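PDB 4AWD: beta-porphyranase from Bacteroides plebeius, which hydrolyses the sulfated red-algal polysaccharide porphyran at its beta-D-galactopyranose-(1->4)-alpha-L-galactopyranose-6-sulfate linkages, releasing mostly a disaccharide. Local coordinates for residues A65-Y74 / G122-Q130; G134-T145 / K306-Y317. One frame throughout, in Å; residues are numbered along the deposited sequence.

In the fold
From the N terminus, the chain first passes through 65-74, whose short strand 68-69 pairs with strand 117-126. Contact 1 forms when the end of that strand arrives 48 residues later and closes a loop that itself contains strands. A short turn region then leads into strand 134-141, which opens contact 2; its partner, 306-317, lies 161 residues further on, beyond strand 168-182, which carries the proposed catalytic residues. The two closures therefore follow in series, neither nested nor crossed. Contact 1 fastens an edge segment to strand 117-126, whereas contact 2 joins two long strands. The centres of the two contacts are about 15 Å apart, and they touch where Trp68 CH2 packs 4.0 Å from Val314 CG1.

Contact 1 (A65-Y74 / G122-Q130)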
loop_
_atom_site.group_PDB
_atom_site.type_symbol
_atom_site.label_atom_id
_atom_site.label_comp_id
_atom_site.label_asym_id
_atom_site.label_seq_id
_atom_site.Cartn_x
_atom_site.Cartn_y
_atom_site.Cartn_z
ATOM N N ALA A 65 -0.006 -12.247 15.055
ATOM C CA ALA A 65 -0.924 -11.277 15.621
ATOM C C ALA A 65 -0.218 -10.255 16.513
ATOM O O ALA A 65 -0.786 -9.219 16.836
ATOM C CB ALA A 65 -2.079 -11.995 16.375
ATOM N N ALA A 66 1.026 -10.525 16.896
ATOM C CA ALA A 66 1.803 -9.502 17.615
ATOM C C ALA A 66 2.226 -8.351 16.691
ATOM O O ALA A 66 2.300 -7.205 17.125
ATOM C CB ALA A 66 3.026 -10.109 18.312
ATOM N N LYS A 67 2.478 -8.673 15.421
ATOM C CA LYS A 67 3.014 -7.726 14.435
ATOM C C LYS A 67 1.963 -7.108 13.488
ATOM O O LYS A 67 2.173 -6.008 12.959
ATOM C CB LYS A 67 4.078 -8.429 13.580
ATOM C CG LYS A 67 5.007 -7.490 12.808
ATOM C CD LYS A 67 6.131 -8.269 12.121
ATOM C CE LYS A 67 7.160 -8.834 13.112
ATOM N NZ LYS A 67 8.184 -9.658 12.369
ATOM N N TRP A 68 0.862 -7.826 13.256
ATOM C CA TRP A 68 -0.118 -7.429 12.233
ATOM C C TRP A 68 -1.550 -7.405 12.739
ATOM O O TRP A 68 -1.946 -8.254 13.525
ATOM C CB TRP A 68 -0.059 -8.363 11.008
ATOM C CG TRP A 68 1.288 -8.524 10.444
ATOM C CD1 TRP A 68 2.100 -9.602 10.587
ATOM C CD2 TRP A 68 2.013 -7.580 9.638
ATOM N NE1 TRP A 68 3.280 -9.399 9.913
ATOM C CE2 TRP A 68 3.257 -8.160 9.335
ATOM C CE3 TRP A 68 1.727 -6.303 9.144
ATOM C CZ2 TRP A 68 4.224 -7.506 8.565
ATOM C CZ3 TRP A 68 2.686 -5.658 8.371
ATOM C CH2 TRP A 68 3.917 -6.264 8.092
ATOM N N HIS A 69 -2.322 -6.440 12.263
ATOM C CA HIS A 69 -3.781 -6.494 12.373
ATOM C C HIS A 69 -4.334 -7.138 11.106
ATOM O O HIS A 69 -4.160 -6.577 10.012
ATOM C CB HIS A 69 -4.372 -5.093 12.493
ATOM C CG HIS A 69 -4.003 -4.371 13.753
ATOM N ND1 HIS A 69 -4.471 -4.750 14.993
ATOM C CD2 HIS A 69 -3.268 -3.253 13.953
ATOM C CE1 HIS A 69 -4.021 -3.909 15.906
ATOM N NE2 HIS A 69 -3.284 -2.996 15.302
ATOM N N ALA A 70 -4.992 -8.293 11.246
ATOM C CA ALA A 70 -5.618 -8.997 10.100
ATOM C C ALA A 70 -6.717 -8.152 9.459
ATOM O O ALA A 70 -6.876 -8.154 8.227
ATOM C CB ALA A 70 -6.185 -10.365 10.523
ATOM N N LYS A 71 -7.484 -7.462 10.304
ATOM C CA LYS A 71 -8.390 -6.425 9.856
ATOM C C LYS A 71 -7.907 -5.067 10.363
ATOM O O LYS A 71 -7.987 -4.762 11.562
ATOM C CB LYS A 71 -9.818 -6.694 10.329
ATOM C CG LYS A 71 -10.858 -5.844 9.615
ATOM C CD LYS A 71 -12.003 -5.460 10.553
ATOM C CE LYS A 71 -13.281 -5.034 9.803
ATOM N NZ LYS A 71 -13.051 -4.001 8.758
ATOM N N SER A 72 -7.410 -4.254 9.438
ATOM C CA SER A 72 -6.919 -2.919 9.783
ATOM C C SER A 72 -7.926 -2.141 10.630
ATOM O O SER A 72 -9.095 -2.054 10.269
ATOM C CB SER A 72 -6.609 -2.121 8.519
ATOM O OG SER A 72 -6.494 -0.739 8.815
ATOM N N PRO A 73 -7.476 -1.564 11.752
ATOM C CA PRO A 73 -8.353 -0.681 12.540
ATOM C C PRO A 73 -8.497 0.724 11.933
ATOM O O PRO A 73 -9.277 1.538 12.429
ATOM C CB PRO A 73 -7.622 -0.576 13.871
ATOM C CG PRO A 73 -6.179 -0.747 13.529
ATOM C CD PRO A 73 -6.121 -1.663 12.323
ATOM N N TYR A 74 -7.758 1.004 10.864
ATOM C CA TYR A 74 -7.670 2.365 10.329
ATOM C C TYR A 74 -8.629 2.653 9.172
ATOM O O TYR A 74 -9.178 3.741 9.076
ATOM C CB TYR A 74 -6.231 2.665 9.915
ATOM C CG TYR A 74 -5.209 2.474 11.039
ATOM C CD1 TYR A 74 -5.233 3.281 12.180
ATOM C CD2 TYR A 74 -4.204 1.500 10.941
ATOM C CE1 TYR A 74 -4.295 3.119 13.190
ATOM C CE2 TYR A 74 -3.260 1.338 11.936
ATOM C CZ TYR A 74 -3.304 2.152 13.056
ATOM O OH TYR A 74 -2.368 1.998 14.048
ATOM N N GLY A 122 -9.435 -7.755 1.843
ATOM C CA GLY A 122 -8.608 -7.720 3.046
ATOM C C GLY A 122 -7.865 -6.409 3.207
ATOM O O GLY A 122 -7.440 -5.806 2.234
ATOM N N ALA A 123 -7.733 -5.963 4.450
ATOM C CA ALA A 123 -6.897 -4.824 4.789
ATOM C C ALA A 123 -6.064 -5.165 6.011
ATOM O O ALA A 123 -6.593 -5.215 7.142
ATOM C CB ALA A 123 -7.735 -3.601 5.061
ATOM N N VAL A 124 -4.773 -5.409 5.777
ATOM C CA VAL A 124 -3.796 -5.686 6.853
ATOM C C VAL A 124 -3.024 -4.416 7.247
ATOM O O VAL A 124 -2.562 -3.675 6.390
ATOM C CB VAL A 124 -2.791 -6.782 6.415
ATOM C CG1 VAL A 124 -1.804 -7.084 7.506
ATOM C CG2 VAL A 124 -3.516 -8.045 6.040
ATOM N N ALA A 125 -2.880 -4.179 8.544
ATOM C CA ALA A 125 -2.076 -3.067 9.044
ATOM C C ALA A 125 -1.052 -3.578 10.034
ATOM O O ALA A 125 -1.373 -4.407 10.897
ATOM C CB ALA A 125 -2.960 -2.010 9.706
ATOM N N SER A 126 0.182 -3.107 9.925
ATOM C CA SER A 126 1.149 -3.368 10.992
ATOM C C SER A 126 0.638 -2.792 12.316
ATOM O O SER A 126 -0.069 -1.774 12.351
ATOM C CB SER A 126 2.551 -2.832 10.645
ATOM O OG SER A 126 2.539 -1.443 10.301
ATOM N N VAL A 127 0.968 -3.484 13.400
ATOM C CA VAL A 127 0.581 -3.061 14.740
ATOM C C VAL A 127 1.321 -1.772 15.110
ATOM O O VAL A 127 0.735 -0.838 15.630
ATOM C CB VAL A 127 0.835 -4.187 15.785
ATOM C CG1 VAL A 127 0.846 -3.641 17.214
ATOM C CG2 VAL A 127 -0.219 -5.248 15.637
ATOM N N LYS A 128 2.607 -1.733 14.804
ATOM C CA LYS A 128 3.405 -0.582 15.121
ATOM C C LYS A 128 3.257 0.425 13.998
ATOM O O LYS A 128 2.969 0.057 12.855
ATOM C CB LYS A 128 4.858 -0.988 15.346
ATOM C CG LYS A 128 5.080 -1.852 16.590
ATOM C CD LYS A 128 6.458 -1.545 17.141
ATOM C CE LYS A 128 6.977 -2.569 18.132
ATOM N NZ LYS A 128 8.334 -2.124 18.639
ATOM N N ASN A 129 3.419 1.701 14.333
ATOM C CA ASN A 129 3.237 2.764 13.370
ATOM C C ASN A 129 4.406 3.753 13.343
ATOM O O ASN A 129 4.211 4.948 13.145
ATOM C CB ASN A 129 1.923 3.492 13.667
ATOM C CG ASN A 129 1.899 4.099 15.051
ATOM O OD1 ASN A 129 2.908 4.086 15.754
ATOM N ND2 ASN A 129 0.742 4.616 15.460
ATOM N N GLN A 130 5.619 3.245 13.513
ATOM C CA GLN A 130 6.809 4.096 13.576
ATOM C C GLN A 130 7.783 3.790 12.444
ATOM O O GLN A 130 9.009 3.974 12.597
ATOM C CB GLN A 130 7.516 3.921 14.931
ATOM C CG GLN A 130 6.655 4.283 16.145
ATOM C CD GLN A 130 6.303 5.754 16.160
ATOM O OE1 GLN A 130 7.181 6.604 16.277
ATOM N NE2 GLN A 130 5.010 6.066 16.031
HETATM O O HOH W 1 4.256 -4.017 13.575
HETATM O O HOH W 2 -1.807 -0.785 16.941
HETATM O O HOH W 3 -8.599 -7.446 6.582
HETATM O O HOH W 4 -0.337 0.658 13.615
HETATM O O HOH W 5 -1.478 4.905 14.030
#
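His69 and Ala125 form an antiparallel hydrogen-bonded pair: His69 N reaches Ala125 O at 2.6 Å, nearly straight at 171°, and Ala125 N returns to His69 O. At one end Val127 N donates to Lys67 O (2.8 Å), and at the other Ser72 N donates to Ala123 O. The tight part lies beside Trp68, where CZ3 comes within 3.6 Å of Ser126 CB and CE3 meets Val124 CG1 at 4.0 Å; its indole NE1 is held by Asp56. On the His69 side, Ala125 CB sits against Ser72 CB (3.8 Å) and at the edge of the Tyr74 ring. Val127 CG2, placed anti to its own carbonyl carbon, lies over one face of the His69 imidazole, 3.9 Å from the centroid and 15° off the normal, while Pro73 CG lies over the opposite face.

Towards Tyr74 and Asn129 the contact is looser and wet. Tyr74 OH stays 4.3 Å from Asn129 ND2, with one water linking the two; another joins this hydroxyl to the carbonyls of Ser126 and Val127. Ser72 OG, also hydrogen-bonded to His283 NE2, accepts from Tyr74 N in an ST turn. Direct backbone bonds thus fix the register, while waters complete the polar links at Tyr74 and Asn129.

Contact 2 (G134-T145 / K306-Y317); sequences GYYETRMKASLT and KSTTYYDWVRAY. With CA (calcium ion), chain C.
This antiparallel strand pair belongs to the beta-sandwich (jelly roll) of family GH16 and includes a ligand of its calcium site. Strand 134-141 runs at 172° to strand 313-317 and at 156° to strand 308-311, the partner chain turning a corner at Asp312. Paired backbone bonds join Tyr135 with Tyr317 and Lys141 with Tyr310; between them, Arg315 N donates to Glu137 O.

At the corner, Asp312 N donates to Arg139 O and its carboxylate divides its work. Asp312 OD1 binds calcium at 2.4 Å and the Asp312 backbone O binds it too, while Asp312 OD2 takes both NE (2.9 Å) and NH2 (3.0 Å) of Arg139. This side-on salt bridge keeps OD2 close to the guanidinium plane, although the carboxylate plane is turned 66° from it. Arg139 NE donates to the anti lone pair of Asp312 OD2, whereas Arg139 NH2 meets this oxygen from above the carboxylate plane. The two cations share one carboxylate through separate oxygens, which probably stabilises its negative charge. Glu57, Asn59 and Gly94 also bind the metal.

Trp313 is sandwiched: Arg139 CB lies over one face, 3.9 Å from the five-membered-ring centroid, and the Arg315 guanidinium covers the other. Its CG stands between the backbone N and carbonyl carbon, carrying Trp313 CZ3 to 3.4 Å from Glu137 O. Towards the other sheet face, Thr138 OG1 donates to Trp313 O (2.7 Å) and meets the Tyr311 ring at its edge. Met140, extended through both chi1 and chi2 as far as SD, runs alongside that ring, with Met140 SD obliquely placed 3.5 Å from Tyr311 CE2 in a Met-aromatic contact.

Strand 241-249 continues the sheet beyond 134-141 through backbone bonds such as Thr138 to Tyr243. On the Thr138 and Val314 face, Phe151 of strand 149-163 packs against both residues, while strand 95-107 reaches Tyr310 through Arg97.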
loop_
_atom_site.group_PDB
_atom_site.type_symbol
_atom_site.label_atom_id
_atom_site.label_comp_id
_atom_site.label_asym_id
_atom_site.label_seq_id
_atom_site.Cartn_x
_atom_site.Cartn_y
_atom_site.Cartn_z
ATOM N N GLY A 134 14.009 4.777 5.473
ATOM C CA GLY A 134 14.395 3.388 5.352
ATOM C C GLY A 134 13.902 2.813 4.045
ATOM O O GLY A 134 13.553 3.556 3.117
ATOM N N TYR A 135 13.882 1.489 3.978
ATOM C CA TYR A 135 13.556 0.767 2.759
ATOM C C TYR A 135 12.465 -0.275 3.032
ATOM O O TYR A 135 12.489 -0.989 4.046
ATOM C CB TYR A 135 14.811 0.104 2.177
ATOM C CG TYR A 135 14.642 -0.439 0.778
ATOM C CD1 TYR A 135 14.170 -1.735 0.564
ATOM C CD2 TYR A 135 14.940 0.346 -0.331
ATOM C CE1 TYR A 135 13.998 -2.252 -0.738
ATOM C CE2 TYR A 135 14.788 -0.154 -1.635
ATOM C CZ TYR A 135 14.305 -1.452 -1.827
ATOM O OH TYR A 135 14.147 -1.948 -3.099
ATOM N N TYR A 136 11.503 -0.343 2.123
ATOM C CA TYR A 136 10.315 -1.157 2.306
ATOM C C TYR A 136 10.021 -1.853 0.996
ATOM O O TYR A 136 10.091 -1.233 -0.068
ATOM C CB TYR A 136 9.149 -0.259 2.719
ATOM C CG TYR A 136 9.434 0.481 4.010
ATOM C CD1 TYR A 136 9.108 -0.081 5.255
ATOM C CD2 TYR A 136 10.038 1.728 3.988
ATOM C CE1 TYR A 136 9.394 0.574 6.428
ATOM C CE2 TYR A 136 10.319 2.401 5.171
ATOM C CZ TYR A 136 9.992 1.817 6.381
ATOM O OH TYR A 136 10.289 2.497 7.538
ATOM N N GLU A 137 9.685 -3.136 1.061
ATOM C CA GLU A 137 9.571 -3.923 -0.157
ATOM C C GLU A 137 8.708 -5.145 0.068
ATOM O O GLU A 137 8.714 -5.721 1.160
ATOM C CB GLU A 137 10.968 -4.365 -0.619
ATOM C CG GLU A 137 10.999 -4.978 -2.019
ATOM C CD GLU A 137 12.341 -4.828 -2.702
ATOM O OE1 GLU A 137 13.262 -5.628 -2.416
ATOM O OE2 GLU A 137 12.467 -3.897 -3.524
ATOM N N THR A 138 7.994 -5.558 -0.977
ATOM C CA THR A 138 7.257 -6.804 -0.948
ATOM C C THR A 138 7.442 -7.559 -2.258
ATOM O O THR A 138 7.684 -6.950 -3.310
ATOM C CB THR A 138 5.741 -6.575 -0.656
ATOM O OG1 THR A 138 5.108 -7.840 -0.444
ATOM C CG2 THR A 138 5.038 -5.860 -1.795
ATOM N N ARG A 139 7.361 -8.891 -2.165
ATOM C CA ARG A 139 7.229 -9.777 -3.326
ATOM C C ARG A 139 5.752 -10.180 -3.409
ATOM O O ARG A 139 5.244 -10.921 -2.561
ATOM C CB ARG A 139 8.135 -11.014 -3.212
ATOM C CG ARG A 139 8.414 -11.687 -4.561
ATOM C CD ARG A 139 9.621 -12.651 -4.550
ATOM N NE ARG A 139 9.163 -14.010 -4.306
ATOM C CZ ARG A 139 8.977 -14.943 -5.234
ATOM N NH1 ARG A 139 9.259 -14.716 -6.509
ATOM N NH2 ARG A 139 8.522 -16.129 -4.869
ATOM N N MET A 140 5.074 -9.673 -4.437
ATOM C CA MET A 140 3.630 -9.788 -4.563
ATOM C C MET A 140 3.246 -10.392 -5.909
ATOM O O MET A 140 3.862 -10.106 -6.946
ATOM C CB MET A 140 2.960 -8.400 -4.424
ATOM C CG MET A 140 1.432 -8.428 -4.450
ATOM S SD MET A 140 0.768 -6.760 -4.389
ATOM C CE MET A 140 1.138 -6.216 -6.076
ATOM N N LYS A 141 2.218 -11.224 -5.896
ATOM C CA LYS A 141 1.573 -11.609 -7.145
ATOM C C LYS A 141 0.136 -11.143 -7.030
ATOM O O LYS A 141 -0.524 -11.440 -6.031
ATOM C CB LYS A 141 1.671 -13.130 -7.379
ATOM C CG LYS A 141 0.946 -13.598 -8.666
ATOM C CD LYS A 141 1.383 -14.986 -9.161
ATOM C CE LYS A 141 0.673 -16.111 -8.430
ATOM N NZ LYS A 141 0.361 -17.223 -9.376
ATOM N N ALA A 142 -0.332 -10.380 -8.016
ATOM C CA ALA A 142 -1.708 -9.820 -7.959
ATOM C C ALA A 142 -2.759 -10.885 -8.203
ATOM O O ALA A 142 -2.499 -11.858 -8.900
ATOM C CB ALA A 142 -1.896 -8.660 -8.952
ATOM N N SER A 143 -3.941 -10.692 -7.618
ATOM C CA SER A 143 -5.098 -11.532 -7.924
ATOM C C SER A 143 -5.491 -11.294 -9.375
ATOM O O SER A 143 -5.328 -10.170 -9.870
ATOM C CB SER A 143 -6.267 -11.190 -7.004
ATOM O OG SER A 143 -6.694 -9.852 -7.212
ATOM N N LEU A 144 -5.964 -12.343 -10.059
ATOM C CA LEU A 144 -6.503 -12.227 -11.422
ATOM C C LEU A 144 -7.955 -11.763 -11.319
ATOM O O LEU A 144 -8.907 -12.526 -11.491
ATOM C CB LEU A 144 -6.372 -13.539 -12.203
ATOM C CG LEU A 144 -6.430 -13.433 -13.748
ATOM C CD1 LEU A 144 -5.255 -12.671 -14.306
ATOM C CD2 LEU A 144 -6.507 -14.803 -14.423
ATOM N N THR A 145 -8.093 -10.470 -11.070
ATOM C CA THR A 145 -9.302 -9.916 -10.521
ATOM C C THR A 145 -9.257 -8.420 -10.794
ATOM O O THR A 145 -8.169 -7.866 -10.985
ATOM C CB THR A 145 -9.301 -10.222 -8.994
ATOM O OG1 THR A 145 -10.206 -11.304 -8.699
ATOM C CG2 THR A 145 -9.618 -9.029 -8.163
ATOM N N LYS A 306 -7.059 -17.877 -8.097
ATOM C CA LYS A 306 -7.111 -16.711 -8.954
ATOM C C LYS A 306 -7.590 -15.473 -8.210
ATOM O O LYS A 306 -7.156 -14.375 -8.511
ATOM C CB LYS A 306 -8.036 -16.985 -10.149
ATOM C CG LYS A 306 -7.347 -17.149 -11.508
ATOM C CD LYS A 306 -6.363 -18.324 -11.597
ATOM C CE LYS A 306 -6.308 -18.823 -13.063
ATOM N NZ LYS A 306 -5.179 -19.745 -13.389
ATOM N N SER A 307 -8.488 -15.650 -7.246
ATOM C CA SER A 307 -9.082 -14.516 -6.526
ATOM C C SER A 307 -8.220 -13.984 -5.378
ATOM O O SER A 307 -8.630 -13.077 -4.656
ATOM C CB SER A 307 -10.459 -14.907 -5.989
ATOM O OG SER A 307 -11.279 -15.391 -7.032
ATOM N N THR A 308 -7.027 -14.547 -5.228
ATOM C CA THR A 308 -6.135 -14.264 -4.106
ATOM C C THR A 308 -4.938 -13.412 -4.520
ATOM O O THR A 308 -4.337 -13.640 -5.576
ATOM C CB THR A 308 -5.646 -15.592 -3.484
ATOM O OG1 THR A 308 -6.783 -16.335 -3.026
ATOM C CG2 THR A 308 -4.699 -15.363 -2.321
ATOM N N THR A 309 -4.602 -12.426 -3.692
ATOM C CA THR A 309 -3.353 -11.703 -3.853
ATOM C C THR A 309 -2.360 -12.364 -2.922
ATOM O O THR A 309 -2.673 -12.602 -1.740
ATOM C CB THR A 309 -3.485 -10.200 -3.506
ATOM O OG1 THR A 309 -4.349 -9.545 -4.448
ATOM C CG2 THR A 309 -2.123 -9.534 -3.549
ATOM N N TYR A 310 -1.169 -12.655 -3.441
ATOM C CA TYR A 310 -0.143 -13.341 -2.651
ATOM C C TYR A 310 1.037 -12.451 -2.306
ATOM O O TYR A 310 1.606 -11.789 -3.176
ATOM C CB TYR A 310 0.379 -14.565 -3.392
ATOM C CG TYR A 310 -0.641 -15.635 -3.655
ATOM C CD1 TYR A 310 -0.881 -16.635 -2.716
ATOM C CD2 TYR A 310 -1.345 -15.668 -4.858
ATOM C CE1 TYR A 310 -1.812 -17.635 -2.960
ATOM C CE2 TYR A 310 -2.269 -16.668 -5.114
ATOM C CZ TYR A 310 -2.497 -17.648 -4.167
ATOM O OH TYR A 310 -3.423 -18.633 -4.409
ATOM N N TYR A 311 1.410 -12.449 -1.034
ATOM C CA TYR A 311 2.610 -11.755 -0.610
ATOM C C TYR A 311 3.562 -12.779 -0.021
ATOM O O TYR A 311 3.297 -13.348 1.047
ATOM C CB TYR A 311 2.280 -10.670 0.423
ATOM C CG TYR A 311 1.251 -9.665 -0.038
ATOM C CD1 TYR A 311 -0.117 -9.950 0.033
ATOM C CD2 TYR A 311 1.646 -8.429 -0.538
ATOM C CE1 TYR A 311 -1.062 -9.036 -0.386
ATOM C CE2 TYR A 311 0.694 -7.495 -0.968
ATOM C CZ TYR A 311 -0.651 -7.809 -0.884
ATOM O OH TYR A 311 -1.576 -6.888 -1.300
ATOM N N ASP A 312 4.655 -13.025 -0.736
ATOM C CA ASP A 312 5.707 -13.941 -0.293
ATOM C C ASP A 312 6.397 -13.385 0.949
ATOM O O ASP A 312 6.701 -14.122 1.885
ATOM C CB ASP A 312 6.738 -14.171 -1.411
ATOM C CG ASP A 312 7.715 -15.288 -1.087
ATOM O OD1 ASP A 312 7.578 -15.913 -0.020
ATOM O OD2 ASP A 312 8.629 -15.538 -1.899
ATOM N N TRP A 313 6.630 -12.084 0.967
ATOM C CA TRP A 313 7.186 -11.458 2.149
ATOM C C TRP A 313 6.985 -9.971 2.148
ATOM O O TRP A 313 6.706 -9.366 1.116
ATOM C CB TRP A 313 8.683 -11.776 2.310
ATOM C CG TRP A 313 9.497 -11.708 1.045
ATOM C CD1 TRP A 313 9.914 -12.771 0.280
ATOM C CD2 TRP A 313 10.000 -10.535 0.403
ATOM N NE1 TRP A 313 10.657 -12.327 -0.782
ATOM C CE2 TRP A 313 10.720 -10.959 -0.735
ATOM C CE3 TRP A 313 9.928 -9.166 0.686
ATOM C CZ2 TRP A 313 11.351 -10.066 -1.594
ATOM C CZ3 TRP A 313 10.567 -8.270 -0.169
ATOM C CH2 TRP A 313 11.262 -8.725 -1.295
ATOM N N VAL A 314 7.133 -9.387 3.326
ATOM C CA VAL A 314 7.227 -7.955 3.461
ATOM C C VAL A 314 8.535 -7.724 4.214
ATOM O O VAL A 314 8.766 -8.356 5.256
ATOM C CB VAL A 314 5.990 -7.426 4.195
ATOM C CG1 VAL A 314 6.233 -6.051 4.781
ATOM C CG2 VAL A 314 4.782 -7.415 3.231
ATOM N N ARG A 315 9.417 -6.882 3.682
ATOM C CA ARG A 315 10.709 -6.682 4.342
ATOM C C ARG A 315 11.060 -5.207 4.468
ATOM O O ARG A 315 10.988 -4.462 3.497
ATOM C CB ARG A 315 11.818 -7.532 3.676
ATOM C CG ARG A 315 11.349 -8.994 3.409
ATOM C CD ARG A 315 12.415 -10.073 3.342
ATOM N NE ARG A 315 13.016 -10.281 2.034
ATOM C CZ ARG A 315 13.194 -11.459 1.418
ATOM N NH1 ARG A 315 12.795 -12.609 1.942
ATOM N NH2 ARG A 315 13.790 -11.477 0.238
ATOM N N ALA A 316 11.381 -4.778 5.685
ATOM C CA ALA A 316 11.726 -3.377 5.939
ATOM C C ALA A 316 13.143 -3.230 6.491
ATOM O O ALA A 316 13.642 -4.106 7.213
ATOM C CB ALA A 316 10.731 -2.748 6.890
ATOM N N TYR A 317 13.781 -2.115 6.159
ATOM C CA TYR A 317 15.134 -1.860 6.609
ATOM C C TYR A 317 15.322 -0.431 7.110
ATOM O O TYR A 317 14.576 0.479 6.753
ATOM C CB TYR A 317 16.146 -2.196 5.510
ATOM C CG TYR A 317 16.011 -3.610 4.972
ATOM C CD1 TYR A 317 15.050 -3.919 4.004
ATOM C CD2 TYR A 317 16.822 -4.637 5.435
ATOM C CE1 TYR A 317 14.906 -5.203 3.512
ATOM C CE2 TYR A 317 16.689 -5.936 4.935
ATOM C CZ TYR A 317 15.725 -6.203 3.976
ATOM O OH TYR A 317 15.568 -7.467 3.478
HETATM CA CA CA C . 7.371 -16.455 2.300
HETATM O O HOH W 6 12.520 1.306 8.383
HETATM O O HOH W 7 -3.472 -14.450 -8.043
HETATM O O HOH W 8 -6.898 -8.428 -5.004
HETATM O O HOH W 9 9.672 -15.999 2.599
#